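Local structure of CurF (Lyngbya majuscula, 2Q35) at residues 57-62 with 98-103; 120-125 with 158-163; 94-99 with 179-184; 113-118 with 171-176. The protein probably catalyses a decarboxylation step in polyketide chain beta-branching, as the ECH2 domain of a biosynthetic enzyme with a crotonase fold. The protein carries 1 engineered substitution. All coordinates share one frame; numbering follows the deposited sequence.

Interactions 3 and 4 are buried and share the main sheet. Strands 93-97 and 114-118 are neighbours there; interaction 3 packs the first against helix 178-192, and interaction 4 pairs the second with edge strand 175-176. Interactions 1 and 2 are only partly buried and meet in the small second sheet, where strands 100-102 and 122-124 lie side by side. Interaction 1 shares Gln98 and Gly99 with interaction 3, where the chain passes from one sheet to the other. The chemistry follows the place in the fold. Interactions 1 and 2 rest mainly on backbone hydrogen bonds, interaction 3 has apolar contact alone, and interaction 4 joins two backbone bonds to aromatic packing.

Interaction 1 of 4, residues 57-62 with 98-103; sequences GNYFSS and QGHSFG
Tyr59 pairs with His100 and Ser61 with Ser101 in parallel fashion, and the register slips by one residue between them. This is a beta bulge, where His100 O accepts from both Phe60 N (2.8 Å) and Ser61 N (3.2 Å). His100 N binds Asn58 O at 2.8 Å, and Phe102 N binds Ser61 O. The Gln98 chain bends at chi2 (-52°), which turns CD toward the loop, and NE2 donates to Gly57 O at 2.9 Å and to Tyr59 O at 3.0 Å. Both bonds are nearly straight, and both acceptors lie close to the amide plane, but NE2 sits above each carbonyl plane; OE1 accepts from Gly55 N. An alanine here would probably leave the carbonyls of Gly57 and Tyr59 without their shared donor and free the loop to shift. The His100 ring turns an edge to the Tyr59 face, CD2 lying 3.8 Å from Tyr59 CE1, with the planes at 71°. One face of the imidazole lies over Asn58 O. Its ND1 is bonded to Val122 N. In the crotonase fold, loops at such positions carry the backbone N-H groups of the oxyanion hole, so this pairing probably helps frame that site.

Interaction 2 of 4, residues 120-125 with 158-163; sequences ESVYAT and GENYRG
Ser121 O takes the N-H of Gly163 at 2.9 Å, just where helix 163-168 begins and Arg162 stands at its N-cap. The two segments run antiparallel and form one side of the small three-stranded sheet of the crotonase fold, next to the main sheet. Arg162 CA also lies close to Ser121 O, as a C-H...O contact. Val122 follows, in a non-hydrogen-bonded pair with Arg162. Its CG1 presses on Asn160 CB at 3.4 Å, and its CG2 meets the aliphatic CG of Arg162 at 3.8 Å. With CG anti to its own carbonyl carbon (chi1 -66°), Asn160 also lays CG against Val122 CG1. Tyr123 and Tyr161 make the hydrogen-bonded pair. Tyr123 N donates to Tyr161 O at 2.8 Å, and Tyr161 N returns a straighter bond to Tyr123 O at 2.9 Å. Both rings lie on the sheet face opposite Val122. The Tyr123 ring offers its edge to Gly163 N, while its OH binds Met97 O and Ser118 N and so ties this sheet to the larger one. The Tyr161 OH is held by Glu153. Ala124 CB sits 3.2 Å from Asn160 OD1 and also touches Glu159 O. At Thr125, past the end of the strand, a water joins the two segments. It accepts from Thr125 N and probably donates to Glu159 O. Beyond it, Gly158 CA points its hydrogen at Thr125 O, 3.2 Å away.

Interaction 3 of 4, residues 94-99 with 179-184; sequences IAAMQG and QDVLNY
Ala96 and Gln98 lie against Val181 and Leu182, where strand 94-97 and helix 179-184 run almost antiparallel (168°) with axes 7.6 Å apart at their closest. No hydrogen bond crosses the gap; the contact is apolar. Val181 carries most of it. Its CG1 is anti to the backbone N (chi1 170°) and rests on the strand backbone, 3.7 Å from Gln98 N and 3.8 Å from both Ala96 C and Met97 C. Val181 CB completes the grip, 3.9 Å from Gln98 CB. Gln98 thus gives only its backbone and first carbon to the helix, while its amide turns off to the loop around Gly57. The backbone that Val181 covers is bent. Met97 is the centre of an inverse gamma turn, closed by a weak bond from Gln98 N to Ala96 O. The strand is a central one of the main crotonase sheet, and helix 178-192 covers one face of that sheet. Met97 itself points away from the helix, to the other face, where it meets Phe117 and Phe60. Ala96 points to the helix. Its CB touches Val181 CG1 at 4.0 Å and Leu182 CD1 at 4.1 Å, and it also meets Ala185 one turn further on. Leu182 also touches Ile52 of the adjacent strand 50-54.

Interaction 4 of 4, residues 113-118 with 171-176; sequences DFVVFS and IPFPVV
Phe117 O is gripped by Val176 N at 3.0 Å and by a C-H...O contact from Val175 CA. Phe117 N donates its hydrogen to Pro174 O, also at 3.0 Å. These bonds join strand 175-176 in parallel to strand 114-118, at the edge of the main sheet. The aromatic side chains pack beside them. Ile171 CD1 sits over one face of the Phe117 ring, 3.7 Å from CZ and offset toward the rim. Val115 CB lies in the same way over a face of the Phe173 ring, 3.7 Å from CD1. With CG anti to its carbonyl carbon (chi1 -74°), Phe173 lays CG against Val115 O. The two phenyl rings meet obliquely, planes at 39°, with Phe117 CE2 3.7 Å from Phe173 CD2. An alanine in place of Phe173 would probably open a gap beside Val115 and, with the ring gone, leave only CB against Phe117 CE2. On the other side of the strands Val116 CG1 meets Val176 CG2. Glu149 of the third subunit packs on Phe173, so the contact reaches the trimer interface. Backbone bonds thus set the strand register, and buried hydrocarbon contacts, with no side-chain polar bond across the pair, fill the space beside it.

Interaction 1 of 4, residues 57-62 with 98-103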
loop_
_atom_site.group_PDB
_atom_site.type_symbol
_atom_site.label_atom_id
_atom_site.label_comp_id
_atom_site.label_asym_id
_atom_site.label_seq_id
_atom_site.Cartn_x
_atom_site.Cartn_y
_atom_site.Cartn_z
ATOM N N GLY A 57 -25.680 16.694 10.105
ATOM C CA GLY A 57 -24.993 17.928 10.481
ATOM C C GLY A 57 -23.486 17.750 10.444
ATOM O O GLY A 57 -22.932 17.278 9.444
ATOM N N ASN A 58 -22.846 18.113 11.550
ATOM C CA ASN A 58 -21.386 18.172 11.645
ATOM C C ASN A 58 -20.723 16.857 12.044
ATOM O O ASN A 58 -19.499 16.829 12.180
ATOM C CB ASN A 58 -20.971 19.236 12.658
ATOM C CG ASN A 58 -21.181 20.651 12.141
ATOM O OD1 ASN A 58 -21.109 20.899 10.937
ATOM N ND2 ASN A 58 -21.438 21.577 13.050
ATOM N N TYR A 59 -21.525 15.809 12.249
ATOM C CA TYR A 59 -21.037 14.555 12.840
ATOM C C TYR A 59 -21.370 13.336 12.009
ATOM O O TYR A 59 -22.537 13.109 11.641
ATOM C CB TYR A 59 -21.624 14.350 14.236
ATOM C CG TYR A 59 -21.243 15.433 15.190
ATOM C CD1 TYR A 59 -20.016 15.405 15.832
ATOM C CD2 TYR A 59 -22.097 16.506 15.411
ATOM C CE1 TYR A 59 -19.646 16.438 16.703
ATOM C CE2 TYR A 59 -21.748 17.538 16.278
ATOM C CZ TYR A 59 -20.519 17.497 16.907
ATOM O OH TYR A 59 -20.195 18.514 17.777
ATOM N N PHE A 60 -20.335 12.553 11.720
ATOM C CA PHE A 60 -20.555 11.215 11.219
ATOM C C PHE A 60 -20.761 10.282 12.427
ATOM O O PHE A 60 -21.850 9.758 12.627
ATOM C CB PHE A 60 -19.415 10.727 10.303
ATOM C CG PHE A 60 -19.568 9.273 9.901
ATOM C CD1 PHE A 60 -20.496 8.921 8.938
ATOM C CD2 PHE A 60 -18.807 8.249 10.526
ATOM C CE1 PHE A 60 -20.660 7.561 8.529
ATOM C CE2 PHE A 60 -18.985 6.887 10.150
ATOM C CZ PHE A 60 -19.919 6.556 9.152
ATOM N N SER A 61 -19.709 10.096 13.231
ATOM C CA SER A 61 -19.797 9.286 14.451
ATOM C C SER A 61 -18.744 9.687 15.475
ATOM O O SER A 61 -17.565 9.823 15.146
ATOM C CB SER A 61 -19.654 7.798 14.102
ATOM O OG SER A 61 -19.641 7.036 15.314
ATOM N N SER A 62 -19.182 9.876 16.723
ATOM C CA SER A 62 -18.296 10.317 17.810
ATOM C C SER A 62 -17.728 9.133 18.604
ATOM O O SER A 62 -16.936 9.327 19.524
ATOM C CB SER A 62 -19.022 11.303 18.750
ATOM O OG SER A 62 -19.384 12.485 18.041
ATOM N N GLN A 98 -19.732 12.763 6.211
ATOM C CA GLN A 98 -19.926 14.204 5.905
ATOM C C GLN A 98 -19.524 15.099 7.075
ATOM O O GLN A 98 -19.430 16.334 6.929
ATOM C CB GLN A 98 -21.383 14.459 5.472
ATOM C CG GLN A 98 -22.409 14.830 6.575
ATOM C CD GLN A 98 -22.449 13.885 7.774
ATOM O OE1 GLN A 98 -22.220 12.663 7.660
ATOM N NE2 GLN A 98 -22.724 14.451 8.944
ATOM N N GLY A 99 -19.386 14.481 8.240
ATOM C CA GLY A 99 -18.999 15.127 9.490
ATOM C C GLY A 99 -17.816 14.470 10.180
ATOM O O GLY A 99 -17.115 13.636 9.596
ATOM N N HIS A 100 -17.572 14.874 11.422
ATOM C CA HIS A 100 -16.389 14.437 12.130
ATOM C C HIS A 100 -16.546 12.947 12.433
ATOM O O HIS A 100 -17.670 12.446 12.574
ATOM C CB HIS A 100 -16.286 15.143 13.472
ATOM C CG HIS A 100 -16.369 16.636 13.388
ATOM N ND1 HIS A 100 -15.479 17.390 12.655
ATOM C CD2 HIS A 100 -17.198 17.513 13.997
ATOM C CE1 HIS A 100 -15.775 18.674 12.795
ATOM N NE2 HIS A 100 -16.824 18.775 13.593
ATOM N N SER A 101 -15.408 12.278 12.570
ATOM C CA SER A 101 -15.406 10.874 13.048
ATOM C C SER A 101 -14.265 10.667 14.031
ATOM O O SER A 101 -13.090 10.842 13.670
ATOM C CB SER A 101 -15.224 9.934 11.854
ATOM O OG SER A 101 -16.167 10.177 10.831
ATOM N N PHE A 102 -14.606 10.274 15.270
ATOM C CA PHE A 102 -13.622 10.150 16.337
ATOM C C PHE A 102 -13.583 8.720 16.874
ATOM O O PHE A 102 -14.636 8.141 17.161
ATOM C CB PHE A 102 -13.984 11.053 17.512
ATOM C CG PHE A 102 -14.067 12.520 17.160
ATOM C CD1 PHE A 102 -15.295 13.157 17.149
ATOM C CD2 PHE A 102 -12.926 13.244 16.875
ATOM C CE1 PHE A 102 -15.405 14.512 16.836
ATOM C CE2 PHE A 102 -13.019 14.610 16.574
ATOM C CZ PHE A 102 -14.273 15.234 16.550
ATOM N N GLY A 103 -12.375 8.185 17.027
ATOM C CA GLY A 103 -12.145 6.894 17.697
ATOM C C GLY A 103 -12.870 5.762 17.000
ATOM O O GLY A 103 -12.714 5.577 15.786
#

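Interaction 2 of 4, residues 120-125 with 158-163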
loop_
_atom_site.group_PDB
_atom_site.type_symbol
_atom_site.label_atom_id
_atom_site.label_comp_id
_atom_site.label_asym_id
_atom_site.label_seq_id
_atom_site.Cartn_x
_atom_site.Cartn_y
_atom_site.Cartn_z
ATOM N N GLU A 120 -13.665 19.678 5.475
ATOM C CA GLU A 120 -13.722 20.613 6.607
ATOM C C GLU A 120 -13.779 19.927 7.968
ATOM O O GLU A 120 -13.509 20.554 8.998
ATOM C CB GLU A 120 -14.945 21.534 6.471
ATOM C CG GLU A 120 -14.934 22.469 5.256
ATOM C CD GLU A 120 -15.436 21.811 3.972
ATOM O OE1 GLU A 120 -15.822 20.617 4.002
ATOM O OE2 GLU A 120 -15.434 22.505 2.922
ATOM N N SER A 121 -14.135 18.647 7.969
ATOM C CA SER A 121 -14.368 17.925 9.222
ATOM C C SER A 121 -13.083 17.346 9.757
ATOM O O SER A 121 -12.069 17.299 9.052
ATOM C CB SER A 121 -15.421 16.849 8.998
ATOM O OG SER A 121 -16.625 17.457 8.551
ATOM N N VAL A 122 -13.140 16.880 11.003
ATOM C CA VAL A 122 -11.991 16.399 11.719
ATOM C C VAL A 122 -12.128 14.886 11.929
ATOM O O VAL A 122 -13.231 14.405 12.155
ATOM C CB VAL A 122 -11.848 17.238 13.044
ATOM C CG1 VAL A 122 -11.426 16.447 14.213
ATOM C CG2 VAL A 122 -10.937 18.451 12.761
ATOM N N TYR A 123 -11.002 14.187 11.822
ATOM C CA TYR A 123 -10.943 12.704 11.949
ATOM C C TYR A 123 -9.802 12.320 12.886
ATOM O O TYR A 123 -8.707 12.860 12.803
ATOM C CB TYR A 123 -10.758 12.071 10.550
ATOM C CG TYR A 123 -11.880 12.493 9.630
ATOM C CD1 TYR A 123 -13.111 11.852 9.661
ATOM C CD2 TYR A 123 -11.744 13.630 8.819
ATOM C CE1 TYR A 123 -14.173 12.269 8.866
ATOM C CE2 TYR A 123 -12.791 14.056 8.033
ATOM C CZ TYR A 123 -13.998 13.393 8.064
ATOM O OH TYR A 123 -15.065 13.806 7.307
ATOM N N ALA A 124 -10.032 11.345 13.777
ATOM C CA ALA A 124 -8.978 10.997 14.733
ATOM C C ALA A 124 -9.157 9.551 15.196
ATOM O O ALA A 124 -10.287 9.115 15.371
ATOM C CB ALA A 124 -9.022 11.892 15.953
ATOM N N THR A 125 -8.038 8.848 15.388
ATOM C CA THR A 125 -8.022 7.611 16.191
ATOM C C THR A 125 -7.443 8.138 17.499
ATOM O O THR A 125 -6.216 8.212 17.659
ATOM C CB THR A 125 -7.086 6.526 15.604
ATOM O OG1 THR A 125 -5.815 7.090 15.263
ATOM C CG2 THR A 125 -7.666 5.863 14.351
ATOM N N GLY A 158 -2.778 10.319 18.218
ATOM C CA GLY A 158 -4.176 10.469 18.625
ATOM C C GLY A 158 -4.817 11.802 18.227
ATOM O O GLY A 158 -5.932 12.091 18.658
ATOM N N GLU A 159 -4.126 12.590 17.406
ATOM C CA GLU A 159 -4.550 13.954 17.060
ATOM C C GLU A 159 -5.720 14.013 16.088
ATOM O O GLU A 159 -6.019 13.037 15.388
ATOM C CB GLU A 159 -3.381 14.769 16.443
ATOM C CG GLU A 159 -2.402 15.321 17.424
ATOM C CD GLU A 159 -1.570 16.479 16.866
ATOM O OE1 GLU A 159 -1.599 16.730 15.636
ATOM O OE2 GLU A 159 -0.888 17.139 17.673
ATOM N N ASN A 160 -6.331 15.206 16.016
ATOM C CA ASN A 160 -7.406 15.485 15.068
ATOM C C ASN A 160 -6.819 15.986 13.759
ATOM O O ASN A 160 -6.016 16.912 13.754
ATOM C CB ASN A 160 -8.352 16.569 15.625
ATOM C CG ASN A 160 -9.111 16.107 16.854
ATOM O OD1 ASN A 160 -9.339 14.917 17.043
ATOM N ND2 ASN A 160 -9.501 17.046 17.694
ATOM N N TYR A 161 -7.204 15.339 12.664
ATOM C CA TYR A 161 -6.789 15.703 11.321
ATOM C C TYR A 161 -7.992 16.191 10.520
ATOM O O TYR A 161 -8.984 15.494 10.397
ATOM C CB TYR A 161 -6.182 14.500 10.599
ATOM C CG TYR A 161 -4.886 14.027 11.205
ATOM C CD1 TYR A 161 -3.671 14.314 10.596
ATOM C CD2 TYR A 161 -4.874 13.290 12.399
ATOM C CE1 TYR A 161 -2.456 13.872 11.163
ATOM C CE2 TYR A 161 -3.681 12.849 12.967
ATOM C CZ TYR A 161 -2.480 13.142 12.341
ATOM O OH TYR A 161 -1.310 12.713 12.921
ATOM N N ARG A 162 -7.927 17.392 9.958
ATOM C CA ARG A 162 -8.991 17.754 9.011
ATOM C C ARG A 162 -8.886 16.905 7.722
ATOM O O ARG A 162 -7.796 16.510 7.314
ATOM C CB ARG A 162 -8.953 19.258 8.654
ATOM C CG ARG A 162 -9.537 20.192 9.724
ATOM C CD ARG A 162 -9.518 21.687 9.328
ATOM N NE ARG A 162 -8.766 21.895 8.094
ATOM C CZ ARG A 162 -7.473 22.205 8.033
ATOM N NH1 ARG A 162 -6.757 22.373 9.146
ATOM N NH2 ARG A 162 -6.903 22.352 6.847
ATOM N N GLY A 163 -10.020 16.681 7.057
ATOM C CA GLY A 163 -10.042 15.981 5.769
ATOM C C GLY A 163 -9.024 16.556 4.802
ATOM O O GLY A 163 -8.274 15.826 4.152
HETATM O O HOH W 1 -5.600 10.255 15.135
#

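Interaction 3 of 4, residues 94-99 with 179-184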
loop_
_atom_site.group_PDB
_atom_site.type_symbol
_atom_site.label_atom_id
_atom_site.label_comp_id
_atom_site.label_asym_id
_atom_site.label_seq_id
_atom_site.Cartn_x
_atom_site.Cartn_y
_atom_site.Cartn_z
ATOM N N ILE A 94 -21.045 2.119 1.475
ATOM C CA ILE A 94 -20.254 3.349 1.315
ATOM C C ILE A 94 -20.469 4.228 2.548
ATOM O O ILE A 94 -21.601 4.578 2.868
ATOM C CB ILE A 94 -20.718 4.138 0.078
ATOM C CG1 ILE A 94 -20.649 3.263 -1.190
ATOM C CG2 ILE A 94 -19.913 5.451 -0.096
ATOM C CD1 ILE A 94 -21.318 3.850 -2.445
ATOM N N ALA A 95 -19.391 4.576 3.252
ATOM C CA ALA A 95 -19.515 5.406 4.452
ATOM C C ALA A 95 -19.335 6.837 3.984
ATOM O O ALA A 95 -18.226 7.221 3.612
ATOM C CB ALA A 95 -18.446 5.082 5.450
ATOM N N ALA A 96 -20.413 7.586 4.031
ATOM C CA ALA A 96 -20.370 9.010 3.619
ATOM C C ALA A 96 -20.139 9.834 4.879
ATOM O O ALA A 96 -21.076 10.196 5.600
ATOM C CB ALA A 96 -21.674 9.417 2.910
ATOM N N MET A 97 -18.870 10.046 5.201
ATOM C CA MET A 97 -18.520 10.684 6.453
ATOM C C MET A 97 -18.527 12.207 6.207
ATOM O O MET A 97 -17.478 12.826 6.035
ATOM C CB MET A 97 -17.185 10.172 6.967
ATOM C CG MET A 97 -17.173 8.663 7.166
ATOM S SD MET A 97 -15.796 8.077 8.203
ATOM C CE MET A 97 -14.403 8.903 7.425
ATOM N N GLN A 98 -19.732 12.763 6.211
ATOM C CA GLN A 98 -19.926 14.204 5.905
ATOM C C GLN A 98 -19.524 15.099 7.075
ATOM O O GLN A 98 -19.430 16.334 6.929
ATOM C CB GLN A 98 -21.383 14.459 5.472
ATOM C CG GLN A 98 -22.409 14.830 6.575
ATOM C CD GLN A 98 -22.449 13.885 7.774
ATOM O OE1 GLN A 98 -22.220 12.663 7.660
ATOM N NE2 GLN A 98 -22.724 14.451 8.944
ATOM N N GLY A 99 -19.386 14.481 8.240
ATOM C CA GLY A 99 -18.999 15.127 9.490
ATOM C C GLY A 99 -17.816 14.470 10.180
ATOM O O GLY A 99 -17.115 13.636 9.596
ATOM N N GLN A 179 -20.651 19.744 1.865
ATOM C CA GLN A 179 -21.944 19.760 1.163
ATOM C C GLN A 179 -22.020 18.812 -0.046
ATOM O O GLN A 179 -23.099 18.613 -0.623
ATOM C CB GLN A 179 -22.299 21.186 0.702
ATOM C CG GLN A 179 -21.500 21.663 -0.523
ATOM C CD GLN A 179 -21.373 23.183 -0.634
ATOM O OE1 GLN A 179 -22.345 23.927 -0.442
ATOM N NE2 GLN A 179 -20.157 23.655 -0.946
ATOM N N ASP A 180 -20.879 18.215 -0.424
ATOM C CA ASP A 180 -20.806 17.306 -1.562
ATOM C C ASP A 180 -20.582 15.852 -1.180
ATOM O O ASP A 180 -20.649 14.970 -2.057
ATOM C CB ASP A 180 -19.649 17.694 -2.474
ATOM C CG ASP A 180 -19.849 19.068 -3.140
ATOM O OD1 ASP A 180 -21.007 19.487 -3.302
ATOM O OD2 ASP A 180 -18.842 19.718 -3.474
ATOM N N VAL A 181 -20.259 15.612 0.091
ATOM C CA VAL A 181 -19.939 14.235 0.535
ATOM C C VAL A 181 -21.034 13.204 0.251
ATOM O O VAL A 181 -20.773 12.164 -0.373
ATOM C CB VAL A 181 -19.527 14.225 2.015
ATOM C CG1 VAL A 181 -19.443 12.744 2.552
ATOM C CG2 VAL A 181 -18.197 14.953 2.225
ATOM N N LEU A 182 -22.255 13.467 0.720
ATOM C CA LEU A 182 -23.346 12.518 0.497
ATOM C C LEU A 182 -23.653 12.335 -0.999
ATOM O O LEU A 182 -23.786 11.205 -1.480
ATOM C CB LEU A 182 -24.571 12.945 1.290
ATOM C CG LEU A 182 -25.761 12.016 1.175
ATOM C CD1 LEU A 182 -25.386 10.596 1.667
ATOM C CD2 LEU A 182 -26.914 12.555 1.973
ATOM N N ASN A 183 -23.728 13.447 -1.759
ATOM C CA ASN A 183 -23.928 13.353 -3.209
ATOM C C ASN A 183 -22.879 12.473 -3.901
ATOM O O ASN A 183 -23.217 11.697 -4.788
ATOM C CB ASN A 183 -23.915 14.753 -3.868
ATOM C CG ASN A 183 -25.093 15.642 -3.446
ATOM O OD1 ASN A 183 -25.005 16.906 -3.495
ATOM N ND2 ASN A 183 -26.190 15.023 -3.056
ATOM N N TYR A 184 -21.615 12.611 -3.505
ATOM C CA TYR A 184 -20.531 11.848 -4.109
ATOM C C TYR A 184 -20.799 10.361 -3.837
ATOM O O TYR A 184 -20.709 9.547 -4.755
ATOM C CB TYR A 184 -19.175 12.273 -3.541
ATOM C CG TYR A 184 -18.009 11.525 -4.165
ATOM C CD1 TYR A 184 -17.737 10.211 -3.796
ATOM C CD2 TYR A 184 -17.194 12.114 -5.144
ATOM C CE1 TYR A 184 -16.693 9.506 -4.357
ATOM C CE2 TYR A 184 -16.122 11.406 -5.714
ATOM C CZ TYR A 184 -15.890 10.086 -5.294
ATOM O OH TYR A 184 -14.863 9.308 -5.795
#

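Interaction 4 of 4, residues 113-118 with 171-176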
loop_
_atom_site.group_PDB
_atom_site.type_symbol
_atom_site.label_atom_id
_atom_site.label_comp_id
_atom_site.label_asym_id
_atom_site.label_seq_id
_atom_site.Cartn_x
_atom_site.Cartn_y
_atom_site.Cartn_z
ATOM N N ASP A 113 -16.918 -0.631 2.726
ATOM C CA ASP A 113 -16.176 -1.010 1.537
ATOM C C ASP A 113 -15.597 0.184 0.806
ATOM O O ASP A 113 -14.521 0.096 0.199
ATOM C CB ASP A 113 -17.073 -1.824 0.624
ATOM C CG ASP A 113 -17.657 -3.018 1.352
ATOM O OD1 ASP A 113 -16.910 -3.996 1.633
ATOM O OD2 ASP A 113 -18.838 -2.949 1.728
ATOM N N PHE A 114 -16.313 1.298 0.888
ATOM C CA PHE A 114 -15.876 2.577 0.316
ATOM C C PHE A 114 -16.081 3.660 1.363
ATOM O O PHE A 114 -16.963 3.540 2.219
ATOM C CB PHE A 114 -16.745 2.900 -0.884
ATOM C CG PHE A 114 -16.585 1.922 -2.015
ATOM C CD1 PHE A 114 -17.423 0.810 -2.107
ATOM C CD2 PHE A 114 -15.597 2.103 -2.972
ATOM C CE1 PHE A 114 -17.265 -0.102 -3.144
ATOM C CE2 PHE A 114 -15.452 1.213 -4.024
ATOM C CZ PHE A 114 -16.266 0.100 -4.088
ATOM N N VAL A 115 -15.266 4.724 1.307
ATOM C CA VAL A 115 -15.318 5.747 2.351
ATOM C C VAL A 115 -15.141 7.091 1.645
ATOM O O VAL A 115 -14.319 7.214 0.727
ATOM C CB VAL A 115 -14.205 5.566 3.397
ATOM C CG1 VAL A 115 -14.340 6.562 4.533
ATOM C CG2 VAL A 115 -14.228 4.109 3.966
ATOM N N VAL A 116 -15.942 8.071 2.063
ATOM C CA VAL A 116 -15.811 9.463 1.549
ATOM C C VAL A 116 -15.662 10.378 2.765
ATOM O O VAL A 116 -16.427 10.274 3.745
ATOM C CB VAL A 116 -17.038 9.914 0.732
ATOM C CG1 VAL A 116 -16.753 11.293 0.075
ATOM C CG2 VAL A 116 -17.395 8.891 -0.346
ATOM N N PHE A 117 -14.685 11.303 2.705
ATOM C CA PHE A 117 -14.364 12.171 3.840
ATOM C C PHE A 117 -14.750 13.597 3.447
ATOM O O PHE A 117 -14.765 13.897 2.245
ATOM C CB PHE A 117 -12.851 12.224 4.093
ATOM C CG PHE A 117 -12.274 10.976 4.715
ATOM C CD1 PHE A 117 -11.842 10.996 6.031
ATOM C CD2 PHE A 117 -12.093 9.841 3.952
ATOM C CE1 PHE A 117 -11.276 9.824 6.625
ATOM C CE2 PHE A 117 -11.545 8.685 4.522
ATOM C CZ PHE A 117 -11.136 8.694 5.858
ATOM N N SER A 118 -15.063 14.411 4.455
ATOM C CA SER A 118 -15.325 15.869 4.289
ATOM C C SER A 118 -14.025 16.646 4.469
ATOM O O SER A 118 -13.282 16.447 5.438
ATOM C CB SER A 118 -16.348 16.313 5.342
ATOM O OG SER A 118 -16.278 17.724 5.594
ATOM N N ILE A 171 -4.040 10.518 1.385
ATOM C CA ILE A 171 -4.983 9.469 1.811
ATOM C C ILE A 171 -5.641 8.835 0.562
ATOM O O ILE A 171 -5.987 9.533 -0.391
ATOM C CB ILE A 171 -6.009 10.040 2.820
ATOM C CG1 ILE A 171 -6.767 8.920 3.546
ATOM C CG2 ILE A 171 -6.965 11.025 2.149
ATOM C CD1 ILE A 171 -7.718 9.445 4.631
ATOM N N PRO A 172 -5.758 7.504 0.526
ATOM C CA PRO A 172 -6.346 6.879 -0.659
ATOM C C PRO A 172 -7.868 6.788 -0.633
ATOM O O PRO A 172 -8.413 5.719 -0.920
ATOM C CB PRO A 172 -5.738 5.478 -0.649
ATOM C CG PRO A 172 -5.386 5.207 0.785
ATOM C CD PRO A 172 -5.300 6.516 1.524
ATOM N N PHE A 173 -8.544 7.861 -0.246
ATOM C CA PHE A 173 -10.006 7.929 -0.340
ATOM C C PHE A 173 -10.366 9.306 -0.848
ATOM O O PHE A 173 -9.570 10.230 -0.687
ATOM C CB PHE A 173 -10.664 7.749 1.025
ATOM C CG PHE A 173 -10.643 6.334 1.533
ATOM C CD1 PHE A 173 -11.452 5.374 0.951
ATOM C CD2 PHE A 173 -9.837 5.980 2.597
ATOM C CE1 PHE A 173 -11.467 4.068 1.417
ATOM C CE2 PHE A 173 -9.843 4.671 3.081
ATOM C CZ PHE A 173 -10.668 3.722 2.491
ATOM N N PRO A 174 -11.564 9.465 -1.448
ATOM C CA PRO A 174 -11.941 10.828 -1.870
ATOM C C PRO A 174 -12.235 11.720 -0.675
ATOM O O PRO A 174 -12.807 11.277 0.331
ATOM C CB PRO A 174 -13.209 10.642 -2.703
ATOM C CG PRO A 174 -13.596 9.211 -2.586
ATOM C CD PRO A 174 -12.584 8.451 -1.787
ATOM N N VAL A 175 -11.822 12.980 -0.802
ATOM C CA VAL A 175 -12.073 13.964 0.233
ATOM C C VAL A 175 -12.670 15.147 -0.508
ATOM O O VAL A 175 -12.000 15.743 -1.350
ATOM C CB VAL A 175 -10.782 14.411 0.952
ATOM C CG1 VAL A 175 -11.135 15.319 2.132
ATOM C CG2 VAL A 175 -9.970 13.199 1.453
ATOM N N VAL A 176 -13.916 15.471 -0.180
ATOM C CA VAL A 176 -14.648 16.542 -0.882
ATOM C C VAL A 176 -15.323 17.483 0.100
ATOM O O VAL A 176 -15.366 17.223 1.300
ATOM C CB VAL A 176 -15.673 15.995 -1.928
ATOM C CG1 VAL A 176 -14.983 15.062 -2.947
ATOM C CG2 VAL A 176 -16.849 15.231 -1.262
#